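Local coordinates for putative lipoprotein (Bacteroides fragilis, PDB 3QNK) that is of unproven function but, as a SusD-like outer-membrane lipoprotein, probably captures glycans at the cell surface for uptake, at residues N251-C256 with F382-I387; I31-L36 with V242-P247; V255-T260 with W362-Y367. All blocks are in the same frame, centred on the assembly; numbering follows the deposited sequence.

Contact 1. Residues N251-C256 with F382-I387; sequences NNMMVC and FSTNWI
The N-cap of the short helix 253-257 is tied to the lead-in of strand 384-387 through the amide of Asn252 and the backbone carbonyl of Phe382. Asn252 ND2 donates to Phe382 O at 3.0 Å, nearly straight (172°). The acceptor lies in the amide plane, whereas the donor sits tilted from the plane of the carbonyl. At its other end the same amide caps the helix: Asn252 OD1 takes Val255 N at 3.0 Å on a lone pair, with a weak second bond from Met254 N. Held at both ends, the amide has its rotation fixed. Within this chain, strand 384-387 is an outermost strand of a three-stranded antiparallel sheet, and the helix packs on it and on Phe382 through two selenomethionines in Met-aromatic contacts. Met253 has CG anti to the backbone N (chi1 -170°) and an extended chain beyond it. Its CE lies over one face of Trp386, 3.8 Å from the centroid of the six-membered ring, while Met253 SE touches Thr384 CG2 at 3.6 Å. Met254 SE meets the Phe382 ring obliquely, 3.8 Å from Phe382 CD1. Met138 of the second subunit packs on both Asn252 and Phe382.

Contact 2. Residues I31-L36 with V242-P247; sequences ISVDGL and VQYKSP. With PO4 (phosphate ion), chain F.
The middle strand of the three-stranded antiparallel sheet, 238-244, ends beneath the loop that follows helix 17-29, and Val33 of that loop settles on Val242 and Tyr244. Tyr244 and Val33 take equal, large shares of the contact. With CG anti to the backbone N (chi1 178°), the Tyr244 ring lies under Val33, whose CB is 3.9 Å from the ring centroid and only 11° off the ring normal, a CH-pi contact over the face. On the opposite face, Ser246 N sits 4.3 Å above the plane and over the ring centre, where the chain leaves the strand. Gly35 CA approaches the ring obliquely, 4.1 Å from Tyr244 CE2.

Toward Ile31 and Val242 the packing is between branched side chains. Val33 and Val242 reach toward each other tip to tip, CG2 to CG2 at 3.7 Å, and Val242 CG1 rests 4.1 Å from Ile31 CG2. Ser32 and Asp34 point to the other side of the loop. There Asp34 N makes a weak hydrogen bond of 3.0 Å to O3 of a phosphate ion, probably from the crystallisation liquor and also held by Arg125. Asp34 OD1 accepts Leu36 N at 3.1 Å from above the carboxylate plane, closing an Asx turn, while OD2 takes Leu38 N. The extended loop runs in the same general direction as the strand and presents every second side chain to it, Ile31 and Val33, joining the loop after helix 17-29 to strand 238-244, far apart in the chain.

Contact 3. Residues V255-T260 with W362-Y367; sequences VCNMVT and WKWIDY
Tyr367 OH is gripped by two partners at once. Val259 N donates to it at 3.2 Å (156°), and the hydroxyl in turn donates to a water 2.6 Å away, which lies in the plane of the ring. That water passes a hydrogen on to Asn257 O at 2.8 Å, bridging the Asn257 carbonyl and the tyrosine. Met258 CG comes in at the ring edge, 3.9 Å from Tyr367 CE1, while Ile365 CG2 covers one face over its centre. The same isoleucine turns its CD1 to Asn257 CB at 3.9 Å. Asn257 has CG anti to its carbonyl carbon (chi1 -64°), which sets CG in the plane of the Trp364 indole, at its edge, with ND2 3.7 Å from CH2 and the two planes 89° apart. The polar ends are satisfied elsewhere: Asn257 ND2 bonds to Met253 O and Gly35 O, Asn257 OD1 to Leu274 N, and Trp364 NE1 to Phe449 O. A type II' beta turn from Trp362 to Ile365 presents Trp364 and Ile365 to helix 253-257, where they touch Met253 and Met254, while Val259 and Tyr367 rest against Val324 and Ile330 of strands 323-324 and 329-330.

Contacts 1 and 2 lie on neighbouring strands of one sheet, with centres about 6 Å apart, and probable hydrogen bonds from Tyr244 N to Thr384 O (2.7 Å) and Trp386 N to Val242 O (2.8 Å) join them. Contacts 1 and 3, centres about 8 Å apart, share Val255 and Cys256 of helix 253-257; Trp386 and Trp364 meet edge to face between them. Contacts 2 and 3 are farther apart, about 14 Å between centres, yet Asn257 ND2 probably bonds to Gly35 O at 2.8 Å. No functional site is established here; acetate, probably from the crystallisation liquor, is bound about 4 Å from the Ile31 side chain, and acetate also lies about 5 Å from that of Trp386.

Contact 1. Residues N251-C256 with F382-I387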
# COMPACT_ATOMS: atom_id res chain seq x y z
N ASN B 251 14.51 -3.94 2.93
CA ASN B 251 14.02 -2.64 3.36
C ASN B 251 14.69 -2.14 4.67
O ASN B 251 14.45 -1.00 5.10
CB ASN B 251 12.50 -2.67 3.47
CG ASN B 251 11.87 -2.56 2.09
OD1 ASN B 251 12.08 -1.57 1.36
ND2 ASN B 251 11.17 -3.60 1.68
N ASN B 252 15.60 -2.98 5.22
CA ASN B 252 16.35 -2.68 6.43
C ASN B 252 17.31 -1.52 6.16
O ASN B 252 18.25 -1.67 5.39
CB ASN B 252 17.10 -3.91 6.92
CG ASN B 252 17.88 -3.66 8.18
OD1 ASN B 252 19.00 -3.14 8.15
ND2 ASN B 252 17.27 -3.96 9.30
N MSE B 253 17.05 -0.38 6.81
CA MSE B 253 17.78 0.88 6.70
C MSE B 253 19.31 0.72 6.78
O MSE B 253 20.03 1.37 6.02
CB MSE B 253 17.30 1.85 7.77
CG MSE B 253 17.83 3.23 7.57
SE MSE B 253 16.92 4.55 8.57
CE MSE B 253 17.34 5.93 7.39
N MSE B 254 19.81 -0.15 7.69
CA MSE B 254 21.24 -0.39 7.86
C MSE B 254 21.84 -1.17 6.69
O MSE B 254 22.84 -0.74 6.13
CB MSE B 254 21.51 -1.12 9.17
CG MSE B 254 22.99 -1.21 9.50
SE MSE B 254 23.40 -2.62 10.77
CE MSE B 254 25.40 -2.36 10.84
N VAL B 255 21.24 -2.34 6.34
CA VAL B 255 21.74 -3.22 5.27
C VAL B 255 21.67 -2.48 3.93
O VAL B 255 22.63 -2.52 3.17
CB VAL B 255 20.98 -4.56 5.26
CG1 VAL B 255 21.39 -5.44 4.08
CG2 VAL B 255 21.20 -5.31 6.57
N CYS B 256 20.59 -1.73 3.69
CA CYS B 256 20.39 -0.96 2.47
C CYS B 256 21.44 0.11 2.26
O CYS B 256 21.66 0.47 1.11
CB CYS B 256 19.01 -0.33 2.47
SG CYS B 256 17.68 -1.49 2.09
N PHE B 382 18.80 -5.92 13.59
CA PHE B 382 19.69 -4.82 13.22
C PHE B 382 18.88 -3.56 13.02
O PHE B 382 18.61 -3.13 11.89
CB PHE B 382 20.54 -5.18 12.02
CG PHE B 382 21.64 -6.11 12.44
CD1 PHE B 382 22.79 -5.62 13.05
CD2 PHE B 382 21.49 -7.49 12.30
CE1 PHE B 382 23.79 -6.49 13.49
CE2 PHE B 382 22.49 -8.36 12.75
CZ PHE B 382 23.63 -7.86 13.33
N SER B 383 18.48 -2.96 14.15
CA SER B 383 17.70 -1.74 14.19
C SER B 383 18.57 -0.50 14.07
O SER B 383 19.76 -0.50 14.41
CB SER B 383 16.90 -1.66 15.47
OG SER B 383 17.80 -1.57 16.56
N THR B 384 17.91 0.57 13.65
CA THR B 384 18.48 1.90 13.49
C THR B 384 17.73 2.82 14.45
O THR B 384 16.52 2.72 14.61
CB THR B 384 18.45 2.31 12.00
OG1 THR B 384 19.59 1.72 11.36
CG2 THR B 384 18.47 3.83 11.79
N ASN B 385 18.46 3.69 15.11
CA ASN B 385 17.90 4.68 16.01
C ASN B 385 17.68 5.92 15.16
O ASN B 385 18.59 6.77 14.99
CB ASN B 385 18.82 4.90 17.25
CG ASN B 385 18.21 5.71 18.38
OD1 ASN B 385 16.98 5.89 18.48
ND2 ASN B 385 19.06 6.20 19.29
N TRP B 386 16.50 5.97 14.53
CA TRP B 386 16.12 7.08 13.66
C TRP B 386 15.68 8.27 14.50
O TRP B 386 14.61 8.22 15.12
CB TRP B 386 15.02 6.65 12.66
CG TRP B 386 14.78 7.67 11.58
CD1 TRP B 386 13.63 8.36 11.35
CD2 TRP B 386 15.74 8.14 10.62
NE1 TRP B 386 13.81 9.23 10.28
CE2 TRP B 386 15.10 9.12 9.83
CE3 TRP B 386 17.11 7.87 10.39
CZ2 TRP B 386 15.76 9.80 8.80
CZ3 TRP B 386 17.77 8.56 9.39
CH2 TRP B 386 17.09 9.49 8.58
N ILE B 387 16.52 9.30 14.58
CA ILE B 387 16.24 10.48 15.39
C ILE B 387 15.55 11.54 14.53
O ILE B 387 16.20 12.26 13.75
CB ILE B 387 17.50 11.02 16.09
CG1 ILE B 387 18.19 9.87 16.86
CG2 ILE B 387 17.12 12.18 17.01
CD1 ILE B 387 19.63 10.13 17.29

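Contact 2. Residues I31-L36 with V242-P247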
# COMPACT_ATOMS: atom_id res chain seq x y z
N ILE B 31 4.20 5.52 12.39
CA ILE B 31 5.32 6.38 12.02
C ILE B 31 6.18 5.57 11.04
O ILE B 31 6.62 4.46 11.38
CB ILE B 31 6.14 6.90 13.23
CG1 ILE B 31 5.30 7.79 14.15
CG2 ILE B 31 7.41 7.63 12.76
CD1 ILE B 31 5.92 7.94 15.54
N SER B 32 6.37 6.10 9.82
CA SER B 32 7.14 5.40 8.79
C SER B 32 8.53 6.00 8.62
O SER B 32 8.70 7.23 8.69
CB SER B 32 6.42 5.46 7.45
OG SER B 32 5.13 4.87 7.55
N VAL B 33 9.51 5.12 8.39
CA VAL B 33 10.90 5.50 8.10
C VAL B 33 11.28 4.94 6.74
O VAL B 33 11.13 3.73 6.50
CB VAL B 33 11.90 5.04 9.19
CG1 VAL B 33 13.27 5.69 8.97
CG2 VAL B 33 11.37 5.34 10.59
N ASP B 34 11.75 5.80 5.84
CA ASP B 34 12.21 5.38 4.52
C ASP B 34 13.63 4.86 4.67
O ASP B 34 14.58 5.66 4.74
CB ASP B 34 12.16 6.55 3.52
CG ASP B 34 12.62 6.22 2.10
OD1 ASP B 34 12.85 5.01 1.81
OD2 ASP B 34 12.71 7.17 1.26
N GLY B 35 13.76 3.53 4.73
CA GLY B 35 15.05 2.86 4.85
C GLY B 35 16.01 3.15 3.71
O GLY B 35 17.22 3.12 3.91
N LEU B 36 15.46 3.51 2.53
CA LEU B 36 16.21 3.79 1.31
C LEU B 36 16.57 5.27 1.14
O LEU B 36 17.43 5.59 0.28
CB LEU B 36 15.44 3.27 0.11
CG LEU B 36 15.38 1.76 0.07
CD1 LEU B 36 14.09 1.28 -0.53
CD2 LEU B 36 16.61 1.17 -0.62
N VAL B 242 12.64 6.96 16.84
CA VAL B 242 12.04 5.66 16.59
C VAL B 242 13.18 4.66 16.37
O VAL B 242 14.15 4.98 15.68
CB VAL B 242 10.99 5.62 15.44
CG1 VAL B 242 9.68 6.26 15.86
CG2 VAL B 242 11.50 6.25 14.17
N GLN B 243 13.09 3.49 16.99
CA GLN B 243 14.07 2.42 16.79
C GLN B 243 13.49 1.59 15.66
O GLN B 243 12.53 0.85 15.87
CB GLN B 243 14.38 1.62 18.07
CG GLN B 243 15.11 2.44 19.14
CD GLN B 243 14.22 3.47 19.83
OE1 GLN B 243 13.12 3.17 20.29
NE2 GLN B 243 14.66 4.72 19.86
N TYR B 244 13.95 1.88 14.44
CA TYR B 244 13.43 1.26 13.22
C TYR B 244 14.15 -0.04 12.94
O TYR B 244 15.35 -0.04 12.66
CB TYR B 244 13.54 2.24 12.04
CG TYR B 244 13.08 1.71 10.70
CD1 TYR B 244 11.76 1.31 10.50
CD2 TYR B 244 13.93 1.70 9.60
CE1 TYR B 244 11.33 0.84 9.26
CE2 TYR B 244 13.51 1.25 8.35
CZ TYR B 244 12.20 0.83 8.19
OH TYR B 244 11.79 0.40 6.95
N LYS B 245 13.41 -1.15 13.05
CA LYS B 245 13.89 -2.50 12.76
C LYS B 245 12.94 -3.08 11.72
O LYS B 245 11.86 -3.55 12.08
CB LYS B 245 13.97 -3.36 14.04
N SER B 246 13.29 -2.89 10.42
CA SER B 246 12.49 -3.36 9.28
C SER B 246 12.44 -4.89 9.25
O SER B 246 13.47 -5.54 9.55
CB SER B 246 13.03 -2.83 7.96
OG SER B 246 12.29 -3.31 6.86
N PRO B 247 11.26 -5.49 8.90
CA PRO B 247 11.18 -6.97 8.86
C PRO B 247 12.18 -7.57 7.83
O PRO B 247 13.01 -8.42 8.21
CB PRO B 247 9.71 -7.26 8.48
CG PRO B 247 8.97 -5.97 8.63
CD PRO B 247 9.97 -4.86 8.51
P PO4 F . 8.84 8.98 4.95
O1 PO4 F . 9.14 9.95 3.70
O2 PO4 F . 7.65 7.91 4.60
O3 PO4 F . 10.23 8.41 5.57
O4 PO4 F . 8.28 9.85 6.14

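Contact 3. Residues V255-T260 with W362-Y367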
# COMPACT_ATOMS: atom_id res chain seq x y z
N VAL B 255 21.24 -2.34 6.34
CA VAL B 255 21.74 -3.22 5.27
C VAL B 255 21.67 -2.48 3.93
O VAL B 255 22.63 -2.52 3.17
CB VAL B 255 20.98 -4.56 5.26
CG1 VAL B 255 21.39 -5.44 4.08
CG2 VAL B 255 21.20 -5.31 6.57
N CYS B 256 20.59 -1.73 3.69
CA CYS B 256 20.39 -0.96 2.47
C CYS B 256 21.44 0.11 2.26
O CYS B 256 21.66 0.47 1.11
CB CYS B 256 19.01 -0.33 2.47
SG CYS B 256 17.68 -1.49 2.09
N ASN B 257 22.02 0.67 3.33
CA ASN B 257 22.97 1.76 3.18
C ASN B 257 24.38 1.38 3.64
O ASN B 257 25.28 2.24 3.67
CB ASN B 257 22.44 2.99 3.91
CG ASN B 257 21.15 3.49 3.28
OD1 ASN B 257 21.14 4.07 2.19
ND2 ASN B 257 20.04 3.17 3.90
N MSE B 258 24.59 0.08 3.89
CA MSE B 258 25.87 -0.45 4.31
C MSE B 258 26.80 -0.69 3.09
O MSE B 258 26.31 -1.05 2.02
CB MSE B 258 25.63 -1.76 5.06
CG MSE B 258 26.83 -2.26 5.85
SE MSE B 258 26.48 -4.02 6.64
CE MSE B 258 24.92 -3.49 7.60
N VAL B 259 28.15 -0.54 3.29
CA VAL B 259 29.16 -0.80 2.24
C VAL B 259 28.94 -2.22 1.73
O VAL B 259 28.76 -3.13 2.55
CB VAL B 259 30.61 -0.57 2.71
CG1 VAL B 259 31.59 -0.64 1.54
CG2 VAL B 259 30.76 0.77 3.44
N THR B 260 28.91 -2.41 0.40
CA THR B 260 28.66 -3.74 -0.15
C THR B 260 29.89 -4.65 -0.10
O THR B 260 29.83 -5.71 0.53
CB THR B 260 28.09 -3.66 -1.55
OG1 THR B 260 26.92 -2.86 -1.47
CG2 THR B 260 27.70 -5.03 -2.09
N TRP B 362 27.94 7.04 7.08
CA TRP B 362 28.24 6.50 8.41
C TRP B 362 27.02 6.89 9.35
O TRP B 362 25.97 6.22 9.32
CB TRP B 362 29.60 6.98 8.97
CG TRP B 362 30.10 6.15 10.10
CD1 TRP B 362 29.35 5.54 11.06
CD2 TRP B 362 31.46 5.79 10.37
NE1 TRP B 362 30.16 4.83 11.92
CE2 TRP B 362 31.47 4.97 11.52
CE3 TRP B 362 32.69 6.02 9.70
CZ2 TRP B 362 32.65 4.42 12.05
CZ3 TRP B 362 33.85 5.50 10.24
CH2 TRP B 362 33.83 4.72 11.41
N LYS B 363 27.17 8.03 10.10
CA LYS B 363 26.18 8.63 10.99
C LYS B 363 25.38 7.60 11.82
O LYS B 363 25.90 7.05 12.78
CB LYS B 363 25.22 9.55 10.19
CG LYS B 363 25.14 10.94 10.79
CD LYS B 363 23.82 11.58 10.48
CE LYS B 363 23.77 13.04 10.85
NZ LYS B 363 24.82 13.90 10.26
N TRP B 364 24.13 7.32 11.41
CA TRP B 364 23.23 6.41 12.10
C TRP B 364 23.54 4.93 11.84
O TRP B 364 22.83 4.09 12.38
CB TRP B 364 21.75 6.76 11.81
CG TRP B 364 21.50 7.24 10.42
CD1 TRP B 364 21.42 8.53 9.99
CD2 TRP B 364 21.40 6.42 9.24
NE1 TRP B 364 21.25 8.57 8.62
CE2 TRP B 364 21.23 7.29 8.14
CE3 TRP B 364 21.42 5.03 9.02
CZ2 TRP B 364 21.05 6.81 6.84
CZ3 TRP B 364 21.24 4.56 7.74
CH2 TRP B 364 21.06 5.45 6.66
N ILE B 365 24.59 4.60 11.05
CA ILE B 365 25.01 3.20 10.92
C ILE B 365 26.07 2.99 12.03
O ILE B 365 27.11 3.65 12.00
CB ILE B 365 25.50 2.74 9.52
CG1 ILE B 365 24.38 2.91 8.48
CG2 ILE B 365 25.93 1.26 9.59
CD1 ILE B 365 24.81 2.74 7.04
N ASP B 366 25.77 2.12 13.02
CA ASP B 366 26.64 1.86 14.17
C ASP B 366 27.81 0.92 13.79
O ASP B 366 27.89 -0.20 14.29
CB ASP B 366 25.84 1.29 15.35
CG ASP B 366 26.45 1.44 16.74
OD1 ASP B 366 27.67 1.78 16.82
OD2 ASP B 366 25.72 1.23 17.74
N TYR B 367 28.73 1.41 12.94
CA TYR B 367 29.95 0.72 12.56
C TYR B 367 30.93 0.69 13.75
O TYR B 367 31.89 -0.08 13.75
CB TYR B 367 30.61 1.41 11.37
CG TYR B 367 29.93 1.25 10.03
CD1 TYR B 367 29.68 -0.01 9.50
CD2 TYR B 367 29.68 2.36 9.22
CE1 TYR B 367 29.12 -0.17 8.23
CE2 TYR B 367 29.12 2.21 7.95
CZ TYR B 367 28.85 0.95 7.46
OH TYR B 367 28.30 0.79 6.21
O HOH W 1 27.84 2.79 4.68